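Local coordinates for protein importin subunit beta-1 (Saccharomyces cerevisiae, PDB 5OWU) that carries proteins into the nucleus as an import receptor, binding the importin alpha adaptor that recognises the classical nuclear localization signal of the cargo, at residues 45-49 against 99-103; 66-70 against 80-84; 139-144 against 182-186; 194-198 against 231-237; 238-242 against 279-285. One frame throughout, in Å; residues are numbered along the deposited sequence.

Contact 1: 45-49 against 99-103; sequences SQVLI and NALTA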
# COMPACT_ATOMS: atom_id res chain seq x y z
N SER A 45 15.12 -21.06 28.06
CA SER A 45 14.23 -20.67 29.13
C SER A 45 14.96 -20.56 30.46
O SER A 45 14.60 -19.72 31.30
CB SER A 45 13.07 -21.66 29.23
OG SER A 45 13.39 -22.78 30.05
N GLN A 46 16.01 -21.37 30.68
CA GLN A 46 16.74 -21.28 31.94
C GLN A 46 17.60 -20.02 31.99
O GLN A 46 17.72 -19.39 33.05
CB GLN A 46 17.60 -22.52 32.16
CG GLN A 46 16.83 -23.79 32.56
CD GLN A 46 16.16 -23.72 33.94
OE1 GLN A 46 15.12 -24.34 34.16
NE2 GLN A 46 16.78 -22.99 34.88
N VAL A 47 18.19 -19.62 30.87
CA VAL A 47 18.98 -18.39 30.86
C VAL A 47 18.07 -17.18 31.05
O VAL A 47 18.42 -16.23 31.76
CB VAL A 47 19.80 -18.29 29.56
CG1 VAL A 47 20.49 -16.93 29.46
CG2 VAL A 47 20.84 -19.41 29.52
N LEU A 48 16.88 -17.21 30.45
CA LEU A 48 15.93 -16.11 30.66
C LEU A 48 15.80 -15.74 32.13
O LEU A 48 15.74 -14.56 32.47
CB LEU A 48 14.57 -16.48 30.08
CG LEU A 48 13.42 -15.50 30.31
CD1 LEU A 48 13.77 -14.09 29.83
CD2 LEU A 48 12.18 -16.01 29.59
N ILE A 49 15.78 -16.73 33.02
CA ILE A 49 15.56 -16.49 34.44
C ILE A 49 16.87 -16.46 35.24
O ILE A 49 16.83 -16.38 36.47
CB ILE A 49 14.60 -17.53 35.05
CG1 ILE A 49 15.19 -18.94 34.93
CG2 ILE A 49 13.23 -17.44 34.38
CD1 ILE A 49 14.47 -19.97 35.76
N ASN A 99 9.28 -21.40 33.54
CA ASN A 99 10.35 -20.41 33.56
C ASN A 99 9.91 -19.10 32.91
O ASN A 99 10.21 -18.01 33.42
CB ASN A 99 11.59 -20.96 32.86
CG ASN A 99 12.29 -22.04 33.67
OD1 ASN A 99 12.01 -22.22 34.86
ND2 ASN A 99 13.21 -22.76 33.04
N ALA A 100 9.19 -19.19 31.79
CA ALA A 100 8.67 -18.00 31.14
C ALA A 100 7.72 -17.24 32.06
O ALA A 100 7.79 -16.01 32.16
CB ALA A 100 7.95 -18.39 29.85
N LEU A 101 6.83 -17.96 32.75
CA LEU A 101 5.92 -17.30 33.68
C LEU A 101 6.68 -16.68 34.84
O LEU A 101 6.28 -15.62 35.34
CB LEU A 101 4.88 -18.30 34.19
CG LEU A 101 3.74 -18.62 33.22
CD1 LEU A 101 3.00 -19.88 33.67
CD2 LEU A 101 2.77 -17.45 33.12
N THR A 102 7.77 -17.31 35.28
CA THR A 102 8.60 -16.70 36.31
C THR A 102 9.17 -15.38 35.82
O THR A 102 9.13 -14.37 36.53
CB THR A 102 9.73 -17.65 36.71
OG1 THR A 102 9.19 -18.78 37.39
CG2 THR A 102 10.75 -16.95 37.61
N ALA A 103 9.69 -15.36 34.59
CA ALA A 103 10.27 -14.13 34.06
C ALA A 103 9.20 -13.06 33.82
O ALA A 103 9.50 -11.86 33.89
CB ALA A 103 11.03 -14.44 32.77
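Ser45 and Asn99 face each other at one end of this contact and Ile49 and Ala103 at the other, with CA atoms 5.9 Å and 5.8 Å apart. The backbones of 45-49, the end of helix 37-48 and the residue after it, and of 99-103, in helix 90-104, run the same way. Asn99 contributes the most surface. Its ND2 donates two bonds, both close to the amide plane. Asn99 ND2 bonds to Ser45 OG at 3.0 Å. Asn99 ND2 also bonds to Gln46 OE1 at 2.7 Å, in one of two modelled Gln46 conformers, so this bond is less certain. In that conformer ND2 lies above the Gln46 carbonyl plane, not on a lone pair. Ile49 CD1 rests 3.5 Å from Asn99 OD1 and its CG2 meets Asn99 O. Beside the polar group, Leu48 CG packs on Ala103 CB at 3.6 Å. A leucine in place of Asn99 would probably leave Ser45 OG without this donor and take away the partner of Gln46 OE1 in the conformer that reaches it. Ser45 OG also bonds to Gly42 O within its own helix. The contact joins HEAT 2 to HEAT 3. Helix 109-126 packs against Leu48, Ala100 and Ala103, while helix 3-15 touches Gln46 and Val47.

Contact 2: 66-70 against 80-84; sequences KNELV and FAQRW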
# COMPACT_ATOMS: atom_id res chain seq x y z
N LYS A 66 11.61 -17.46 20.95
CA LYS A 66 10.35 -16.98 20.37
C LYS A 66 10.39 -17.05 18.86
O LYS A 66 9.41 -17.47 18.22
CB LYS A 66 10.06 -15.54 20.81
CG LYS A 66 8.93 -14.85 20.02
CD LYS A 66 8.95 -13.36 20.22
CE LYS A 66 9.99 -12.71 19.31
NZ LYS A 66 9.40 -12.23 18.03
N ASN A 67 11.50 -16.63 18.26
CA ASN A 67 11.62 -16.65 16.82
C ASN A 67 11.78 -18.05 16.26
O ASN A 67 11.71 -18.22 15.04
CB ASN A 67 12.81 -15.79 16.39
CG ASN A 67 12.52 -14.30 16.51
OD1 ASN A 67 11.36 -13.87 16.44
ND2 ASN A 67 13.57 -13.51 16.70
N GLU A 68 11.98 -19.06 17.11
CA GLU A 68 11.87 -20.45 16.65
C GLU A 68 10.49 -21.05 16.89
O GLU A 68 10.29 -22.25 16.68
CB GLU A 68 12.93 -21.31 17.35
CG GLU A 68 14.36 -20.92 17.04
CD GLU A 68 14.69 -21.01 15.56
OE1 GLU A 68 14.18 -21.93 14.90
OE2 GLU A 68 15.46 -20.16 15.06
N LEU A 69 9.52 -20.24 17.32
CA LEU A 69 8.19 -20.73 17.66
C LEU A 69 7.08 -20.08 16.84
O LEU A 69 6.05 -20.72 16.61
CB LEU A 69 7.91 -20.51 19.15
CG LEU A 69 8.73 -21.36 20.12
CD1 LEU A 69 8.46 -20.95 21.56
CD2 LEU A 69 8.44 -22.84 19.93
N VAL A 70 7.27 -18.84 16.40
CA VAL A 70 6.30 -18.17 15.55
C VAL A 70 7.05 -17.52 14.40
O VAL A 70 8.24 -17.22 14.49
CB VAL A 70 5.47 -17.12 16.31
CG1 VAL A 70 4.52 -17.79 17.29
CG2 VAL A 70 6.39 -16.13 17.03
N PHE A 80 7.03 -24.78 12.88
CA PHE A 80 7.40 -24.47 14.26
C PHE A 80 6.40 -25.06 15.24
O PHE A 80 6.78 -25.60 16.29
CB PHE A 80 7.48 -22.95 14.46
CG PHE A 80 8.68 -22.30 13.81
CD1 PHE A 80 9.74 -23.04 13.31
CD2 PHE A 80 8.75 -20.91 13.73
CE1 PHE A 80 10.83 -22.41 12.73
CE2 PHE A 80 9.84 -20.29 13.16
CZ PHE A 80 10.88 -21.05 12.65
N ALA A 81 5.10 -24.98 14.92
CA ALA A 81 4.09 -25.53 15.81
C ALA A 81 4.29 -27.03 15.98
O ALA A 81 4.31 -27.55 17.11
CB ALA A 81 2.69 -25.22 15.28
N GLN A 82 4.43 -27.75 14.87
CA GLN A 82 4.60 -29.20 14.97
C GLN A 82 5.91 -29.57 15.67
O GLN A 82 5.96 -30.58 16.39
CB GLN A 82 4.54 -29.84 13.59
CG GLN A 82 4.74 -31.36 13.63
CD GLN A 82 4.47 -32.03 12.30
OE1 GLN A 82 3.70 -31.53 11.48
NE2 GLN A 82 5.11 -33.18 12.09
N ARG A 83 6.97 -28.79 15.47
CA ARG A 83 8.22 -29.08 16.16
C ARG A 83 8.07 -28.90 17.67
O ARG A 83 8.56 -29.72 18.45
CB ARG A 83 9.35 -28.20 15.64
CG ARG A 83 10.66 -28.40 16.41
CD ARG A 83 11.83 -27.68 15.80
NE ARG A 83 11.63 -26.24 15.75
CZ ARG A 83 12.57 -25.38 15.36
NH1 ARG A 83 13.76 -25.84 15.01
NH2 ARG A 83 12.33 -24.08 15.33
N TRP A 84 7.42 -27.82 18.11
CA TRP A 84 7.13 -27.66 19.53
C TRP A 84 6.32 -28.84 20.05
O TRP A 84 6.62 -29.41 21.11
CB TRP A 84 6.39 -26.35 19.78
CG TRP A 84 5.90 -26.20 21.19
CD1 TRP A 84 4.65 -26.46 21.65
CD2 TRP A 84 6.66 -25.77 22.33
NE1 TRP A 84 4.58 -26.22 23.00
CE2 TRP A 84 5.80 -25.79 23.44
CE3 TRP A 84 7.99 -25.37 22.51
CZ2 TRP A 84 6.21 -25.41 24.72
CZ3 TRP A 84 8.40 -25.00 23.78
CH2 TRP A 84 7.52 -25.03 24.86
O HOH W 1 9.45 -24.92 16.99
O HOH W 2 16.24 -24.26 14.32
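Phe80, Leu69 and Glu68 bury the most surface where the end of helix 55-67 meets helix 74-87. The Phe80 ring lies against the backbone of the turn that follows Asn67. Glu68 O sits over one ring face, 3.3 Å from Phe80 CG and offset toward the rim. Leu69 O touches Phe80 CB at 3.4 Å. Leu69 sends CD2 to the Trp84 indole, 3.6 Å from Trp84 CE3. Glu68 is gripped by Arg83 at two points. Arg83 NH2 bonds to the backbone Glu68 O at 3.1 Å, on a lone pair in the carbonyl plane. Arg83 NH2 also makes a salt bridge to Glu68 OE1 at 2.9 Å, using the anti lone pair of the carboxylate. The bend of Glu68 at chi2 (-60°) folds OE1 back to the guanidinium edge, with the two planes 67° apart. One water joins Glu68 O, Phe80 O and Arg83 NE. A second links Glu68 OE1 to Arg83 NH1. Both waters lie at the guanidinium edge, so this flat group is held from several sides. Phe37 of helix 37-48 makes a cation-pi contact with Arg83. Trp84 NE1 bonds to Glu126 OE2, and helix 109-126 packs against Leu69, Val70 and Trp84.

Contact 3: 139-144 against 182-186; sequences MVDNTG and IAIVQ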
# COMPACT_ATOMS: atom_id res chain seq x y z
N MET A 139 -3.79 -15.48 33.69
CA MET A 139 -3.93 -14.12 33.15
C MET A 139 -5.09 -13.40 33.82
O MET A 139 -4.96 -12.24 34.21
CB MET A 139 -4.12 -14.16 31.63
CG MET A 139 -2.91 -14.68 30.82
SD MET A 139 -1.44 -13.64 30.84
CE MET A 139 -0.48 -14.44 32.13
N VAL A 140 -6.24 -14.07 33.97
CA VAL A 140 -7.38 -13.44 34.61
C VAL A 140 -7.03 -13.07 36.05
O VAL A 140 -7.33 -11.96 36.50
CB VAL A 140 -8.61 -14.37 34.55
CG1 VAL A 140 -9.76 -13.84 35.44
CG2 VAL A 140 -9.08 -14.50 33.11
N ASP A 141 -6.39 -13.98 36.78
CA ASP A 141 -6.01 -13.66 38.15
C ASP A 141 -4.97 -12.53 38.18
O ASP A 141 -5.00 -11.70 39.10
CB ASP A 141 -5.47 -14.90 38.87
CG ASP A 141 -6.55 -15.94 39.11
OD1 ASP A 141 -7.75 -15.58 39.10
OD2 ASP A 141 -6.20 -17.11 39.32
N ASN A 142 -4.09 -12.47 37.19
CA ASN A 142 -2.97 -11.52 37.19
C ASN A 142 -3.40 -10.07 36.94
O ASN A 142 -2.67 -9.15 37.31
CB ASN A 142 -1.94 -11.91 36.13
CG ASN A 142 -0.94 -12.93 36.63
OD1 ASN A 142 -1.13 -13.51 37.69
ND2 ASN A 142 0.13 -13.13 35.88
N THR A 143 -4.53 -9.85 36.28
CA THR A 143 -5.04 -8.49 36.12
C THR A 143 -6.14 -8.18 37.12
O THR A 143 -6.81 -7.15 36.98
CB THR A 143 -5.52 -8.27 34.68
OG1 THR A 143 -6.67 -9.07 34.41
CG2 THR A 143 -4.42 -8.62 33.69
N GLY A 144 -6.33 -9.04 38.12
CA GLY A 144 -7.26 -8.73 39.19
C GLY A 144 -6.87 -7.48 39.95
O GLY A 144 -5.71 -7.05 39.98
N ILE A 182 -11.91 -11.05 29.72
CA ILE A 182 -11.97 -10.81 31.15
C ILE A 182 -10.64 -10.23 31.61
O ILE A 182 -10.59 -9.21 32.31
CB ILE A 182 -12.32 -12.09 31.92
CG1 ILE A 182 -13.74 -12.54 31.59
CG2 ILE A 182 -12.21 -11.85 33.42
CD1 ILE A 182 -14.03 -13.97 31.98
N ALA A 183 -9.55 -10.84 31.17
CA ALA A 183 -8.25 -10.36 31.62
C ALA A 183 -8.01 -8.94 31.12
O ALA A 183 -7.50 -8.09 31.87
CB ALA A 183 -7.15 -11.32 31.16
N ILE A 184 -8.42 -8.65 29.89
CA ILE A 184 -8.08 -7.35 29.32
C ILE A 184 -8.96 -6.26 29.93
O ILE A 184 -8.46 -5.24 30.41
CB ILE A 184 -8.21 -7.38 27.79
CG1 ILE A 184 -7.04 -8.18 27.19
CG2 ILE A 184 -8.24 -5.96 27.21
CD1 ILE A 184 -7.10 -8.34 25.69
N VAL A 185 -10.27 -6.48 29.94
CA VAL A 185 -11.19 -5.44 30.40
C VAL A 185 -10.97 -5.15 31.87
O VAL A 185 -11.15 -4.02 32.33
CB VAL A 185 -12.64 -5.84 30.09
CG1 VAL A 185 -13.63 -4.82 30.64
CG2 VAL A 185 -12.82 -5.99 28.58
N GLN A 186 -10.54 -6.16 32.64
CA GLN A 186 -10.19 -5.92 34.04
C GLN A 186 -9.15 -4.82 34.17
O GLN A 186 -9.24 -3.98 35.07
CB GLN A 186 -9.69 -7.22 34.69
CG GLN A 186 -10.81 -8.12 35.19
CD GLN A 186 -10.34 -9.42 35.82
OE1 GLN A 186 -11.16 -10.23 36.26
NE2 GLN A 186 -9.02 -9.64 35.87
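Thr143 turns its hydroxyl to Ala183 and Gln186 through a chi1 of 67°, which sets OG1 between the backbone N and the carbonyl carbon. Gln186 reaches back with CG anti to its carbonyl carbon (chi1 -84°) and the rest of the chain extended, which carries its amide across to the end of helix 133-142. There NE2 donates twice. Gln186 NE2 bonds to Val140 O at 2.9 Å, in the carbonyl plane and on a lone pair, with an N-H...O angle of 154°. Gln186 NE2 also bonds to Thr143 OG1 at 2.8 Å, somewhat tilted from the amide plane. Thr143 OG1 donates a hydrogen bond to Ala183 O at 2.8 Å, again on a lone pair. The two Gln186 bonds fix the rotation of its amide. The Val140 carbonyl lies in the last turn of its helix, and the amide gives it a partner from the next repeat.

Beside this network the packing is apolar. Val140 CG1 meets Ile182 CG2 at 3.7 Å, the two side chains crossing at a slant. Ala183 CB lies near the backbone of Met139 and Val140, and CA of Val140 and CA of Ala183 are only 4.4 Å apart. The small alanine side chain is consistent with this close approach. Leu156 and Leu159 of helix 149-165 pack against Thr143 and Ala183. A chain of another protein packs on Ile182 and Gln186. Helix 133-142 belongs to HEAT 4 and helix 177-188 to HEAT 5, so this is the stacking of successive repeats that builds a HEAT solenoid.

Contact 4: 194-198 against 231-237; sequences SKAVR and EATQAED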
# COMPACT_ATOMS: atom_id res chain seq x y z
N SER A 194 -3.64 2.61 37.54
CA SER A 194 -2.38 2.82 36.84
C SER A 194 -2.64 3.19 35.38
O SER A 194 -3.28 2.43 34.65
CB SER A 194 -1.51 1.58 36.92
OG SER A 194 -0.42 1.70 36.02
N LYS A 195 -2.14 4.36 34.97
CA LYS A 195 -2.27 4.76 33.57
C LYS A 195 -1.56 3.78 32.65
O LYS A 195 -2.06 3.47 31.56
CB LYS A 195 -1.72 6.17 33.38
CG LYS A 195 -2.45 7.23 34.19
CD LYS A 195 -1.94 8.63 33.88
CE LYS A 195 -2.78 9.70 34.60
NZ LYS A 195 -2.54 11.07 34.06
N ALA A 196 -0.39 3.29 33.06
CA ALA A 196 0.30 2.29 32.25
C ALA A 196 -0.56 1.05 32.06
O ALA A 196 -0.61 0.48 30.96
CB ALA A 196 1.63 1.91 32.91
N VAL A 197 -1.28 0.64 33.11
CA VAL A 197 -2.10 -0.57 33.02
C VAL A 197 -3.30 -0.34 32.11
O VAL A 197 -3.62 -1.19 31.28
CB VAL A 197 -2.53 -1.04 34.42
CG1 VAL A 197 -3.49 -2.22 34.32
CG2 VAL A 197 -1.32 -1.43 35.25
N ARG A 198 -3.98 0.81 32.25
CA ARG A 198 -5.11 1.10 31.37
C ARG A 198 -4.66 1.18 29.92
O ARG A 198 -5.35 0.69 29.01
CB ARG A 198 -5.79 2.40 31.77
CG ARG A 198 -6.56 2.35 33.07
CD ARG A 198 -7.54 3.51 33.17
NE ARG A 198 -8.83 3.18 32.58
CZ ARG A 198 -9.85 4.02 32.47
NH1 ARG A 198 -9.75 5.27 32.89
NH2 ARG A 198 -10.99 3.60 31.93
N GLU A 231 -16.35 4.95 28.22
CA GLU A 231 -15.87 5.44 29.50
C GLU A 231 -14.41 5.84 29.36
O GLU A 231 -14.01 6.92 29.81
CB GLU A 231 -16.06 4.37 30.59
CG GLU A 231 -15.84 4.86 32.01
CD GLU A 231 -14.43 5.38 32.25
OE1 GLU A 231 -14.28 6.52 32.74
OE2 GLU A 231 -13.46 4.65 31.93
N ALA A 232 -13.61 4.98 28.73
CA ALA A 232 -12.18 5.28 28.59
C ALA A 232 -11.94 6.49 27.69
O ALA A 232 -11.00 7.25 27.94
CB ALA A 232 -11.42 4.06 28.06
N THR A 233 -12.75 6.68 26.65
CA THR A 233 -12.56 7.86 25.81
C THR A 233 -12.85 9.14 26.56
O THR A 233 -12.36 10.20 26.16
CB THR A 233 -13.45 7.83 24.57
OG1 THR A 233 -14.82 7.94 24.97
CG2 THR A 233 -13.23 6.55 23.76
N GLN A 234 -13.64 9.08 27.62
CA GLN A 234 -13.88 10.27 28.44
C GLN A 234 -12.93 10.39 29.63
O GLN A 234 -13.12 11.26 30.48
CB GLN A 234 -15.33 10.29 28.93
CG GLN A 234 -16.35 10.05 27.82
CD GLN A 234 -16.24 11.06 26.70
OE1 GLN A 234 -16.47 12.25 26.90
NE2 GLN A 234 -15.88 10.58 25.51
N ALA A 235 -11.89 9.55 29.71
CA ALA A 235 -10.96 9.61 30.83
C ALA A 235 -10.16 10.91 30.81
O ALA A 235 -10.00 11.56 29.78
CB ALA A 235 -10.01 8.42 30.81
N GLU A 236 -9.64 11.28 31.99
CA GLU A 236 -8.93 12.55 32.11
C GLU A 236 -7.57 12.50 31.41
O GLU A 236 -7.15 13.49 30.81
CB GLU A 236 -8.75 12.91 33.59
CG GLU A 236 -10.05 13.15 34.34
CD GLU A 236 -10.89 14.27 33.74
OE1 GLU A 236 -12.08 14.03 33.45
OE2 GLU A 236 -10.35 15.39 33.56
N ASP A 237 -6.89 11.36 31.48
CA ASP A 237 -5.54 11.27 30.91
C ASP A 237 -5.61 11.15 29.40
O ASP A 237 -6.37 10.34 28.86
CB ASP A 237 -4.80 10.07 31.50
CG ASP A 237 -3.43 9.90 30.89
OD1 ASP A 237 -2.48 10.52 31.40
OD2 ASP A 237 -3.32 9.16 29.89
O HOH W 3 -11.60 6.75 33.36
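Arg198 and Glu231 approach at about a right angle, yet their flat ends are nearly coplanar, 20° apart. Arg198 NH2 makes a salt bridge to Glu231 OE2 at 2.7 Å, within the guanidinium plane and nearly along the C-O axis of the acid. A bend at chi3 (88°) helps turn the guanidinium to this position. Ala232 CB and Ala235 CB lie against the same group, the latter 3.8 Å from Arg198 NH1. Lys195 stretches out one turn earlier, extended beyond CG, and crosses Asp237 obliquely. Lys195 NZ makes a salt bridge to Asp237 OD1 at 2.7 Å, on the anti side and 25° out of the carboxylate plane. The other oxygen, Asp237 OD2, caps Val240 N at the start of helix 238-255. With a methionine in place of Arg198, Glu231 would probably lose its charged mate and Ala188 O the bond from Arg198 NE. Helix 195-208 of HEAT 5 is thus tied to the end of helix 219-233 and to the loop after it, both in HEAT 6, by two ion pairs. The buried arginine charge is probably balanced by Glu231, while the more exposed Lys195 pair is likely to be better screened by solvent.

Contact 5: 238-242 against 279-285; sequences IEVQA and NDKVASM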
# COMPACT_ATOMS: atom_id res chain seq x y z
N ILE A 238 -4.79 11.95 28.71
CA ILE A 238 -4.92 12.09 27.26
C ILE A 238 -4.42 10.85 26.54
O ILE A 238 -4.93 10.50 25.47
CB ILE A 238 -4.17 13.36 26.79
CG1 ILE A 238 -4.49 13.64 25.32
CG2 ILE A 238 -2.66 13.23 27.02
CD1 ILE A 238 -3.90 14.93 24.79
N GLU A 239 -3.41 10.17 27.09
CA GLU A 239 -2.94 8.93 26.46
C GLU A 239 -3.98 7.83 26.56
O GLU A 239 -4.17 7.05 25.62
CB GLU A 239 -1.62 8.49 27.09
CG GLU A 239 -0.43 9.33 26.66
CD GLU A 239 0.83 9.04 27.46
OE1 GLU A 239 1.36 7.91 27.34
OE2 GLU A 239 1.27 9.93 28.21
N VAL A 240 -4.67 7.75 27.71
CA VAL A 240 -5.77 6.80 27.85
C VAL A 240 -6.84 7.08 26.80
O VAL A 240 -7.32 6.17 26.12
CB VAL A 240 -6.34 6.85 29.28
CG1 VAL A 240 -7.67 6.08 29.38
CG2 VAL A 240 -5.34 6.29 30.26
N GLN A 241 -7.21 8.35 26.65
CA GLN A 241 -8.16 8.73 25.61
C GLN A 241 -7.68 8.27 24.24
O GLN A 241 -8.43 7.64 23.48
CB GLN A 241 -8.37 10.25 25.61
CG GLN A 241 -9.17 10.77 26.79
CD GLN A 241 -9.38 12.27 26.70
OE1 GLN A 241 -8.57 13.00 26.13
NE2 GLN A 241 -10.49 12.75 27.28
N ALA A 242 -6.43 8.57 23.90
CA ALA A 242 -5.91 8.19 22.59
C ALA A 242 -6.04 6.68 22.36
O ALA A 242 -6.50 6.24 21.31
CB ALA A 242 -4.45 8.63 22.45
N ASN A 279 -7.54 21.38 22.52
CA ASN A 279 -6.37 20.51 22.45
C ASN A 279 -6.35 19.81 21.10
O ASN A 279 -7.29 19.07 20.77
CB ASN A 279 -6.39 19.49 23.58
CG ASN A 279 -5.14 18.64 23.62
OD1 ASN A 279 -4.89 17.86 22.70
ND2 ASN A 279 -4.36 18.77 24.68
N ASP A 280 -5.28 20.02 20.32
CA ASP A 280 -5.24 19.50 18.96
C ASP A 280 -5.23 17.98 18.93
O ASP A 280 -5.77 17.37 17.99
CB ASP A 280 -4.01 20.04 18.21
CG ASP A 280 -4.07 21.54 18.00
OD1 ASP A 280 -5.15 22.14 18.17
OD2 ASP A 280 -3.02 22.12 17.65
N LYS A 281 -4.64 17.34 19.94
CA LYS A 281 -4.58 15.88 19.95
C LYS A 281 -5.97 15.27 20.17
O LYS A 281 -6.36 14.32 19.48
CB LYS A 281 -3.60 15.42 21.04
CG LYS A 281 -3.58 13.91 21.34
CD LYS A 281 -2.63 13.15 20.43
CE LYS A 281 -2.45 11.71 20.91
NZ LYS A 281 -1.75 11.64 22.22
N VAL A 282 -6.72 15.81 21.13
CA VAL A 282 -8.07 15.32 21.40
C VAL A 282 -8.93 15.47 20.14
O VAL A 282 -9.53 14.50 19.63
CB VAL A 282 -8.68 16.08 22.59
CG1 VAL A 282 -10.09 15.57 22.90
CG2 VAL A 282 -7.78 15.96 23.82
N ALA A 283 -9.01 16.70 19.64
CA ALA A 283 -9.77 16.96 18.42
C ALA A 283 -9.36 16.00 17.32
O ALA A 283 -10.21 15.42 16.64
CB ALA A 283 -9.57 18.41 17.98
N SER A 284 -8.05 15.79 17.16
CA SER A 284 -7.56 14.86 16.14
C SER A 284 -8.15 13.48 16.34
O SER A 284 -8.51 12.80 15.37
CB SER A 284 -6.03 14.78 16.18
OG SER A 284 -5.45 15.99 15.73
N MET A 285 -8.26 13.03 17.60
CA MET A 285 -8.89 11.74 17.87
C MET A 285 -10.30 11.68 17.29
O MET A 285 -10.67 10.71 16.61
CB MET A 285 -8.96 11.48 19.38
CG MET A 285 -7.63 11.39 20.08
SD MET A 285 -7.90 11.16 21.85
CE MET A 285 -6.44 11.96 22.51
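Two neighbouring HEAT repeats pack side by side here through Ile238 and Met285, at the starts of helix 238-255 and helix 280-306. The short helical segments run nearly parallel, at 16°, with axes 10.4 Å apart. Ile238 has CG1 anti to its backbone N (chi1 -171°), which points CD1 across to the start of the other helix. There Ile238 CD1 lies 3.6 Å from Lys281 CG and 3.7 Å from Asn279 OD1. It also touches Val282 CG2. Asn279 is the N-cap of helix 280-306: Asn279 OD1 accepts from Val282 N at 3.2 Å and, weakly, from Lys281 N. Ile238 therefore packs against the cap itself. The first helix comes from HEAT 6 and the second from HEAT 7, so the contact belongs to the repeat-to-repeat stacking of the solenoid. Met285 reaches back with its chain extended beyond CG. Met285 CE sits 3.8 Å from Ile238 CG1 and 3.9 Å from Ala242 CB. Met285 SD lies over the backbone between Gln241 and Ala242, 3.6 Å from Ala242 N. Lys281 bends at chi2 and chi4 and lays CE 4.0 Å from Ala242 CB. Gln241 OE1 is near Val282 CG2. At the far side of helix 280-306, Asp280 forms a salt bridge with Arg335.

Overall arrangement
From the N terminus, contact 1 closes the first and widest loop, from helix 37-48 to helix 90-104. Contact 2 is nested inside it, joining helix 55-67 to helix 74-87; the two centres are about 17 Å apart. The remaining contacts follow in series and none cross. Contact 3 joins HEAT 4 to HEAT 5, contact 4 HEAT 5 to HEAT 6, and contact 5 HEAT 6 to HEAT 7. Helices 177-188 and 195-208 lead from contact 3 to contact 4, with centres about 16 Å apart. Contacts 4 and 5 touch directly, as Ala235 and Gln241 meet where helix 219-233 gives way to helix 238-255.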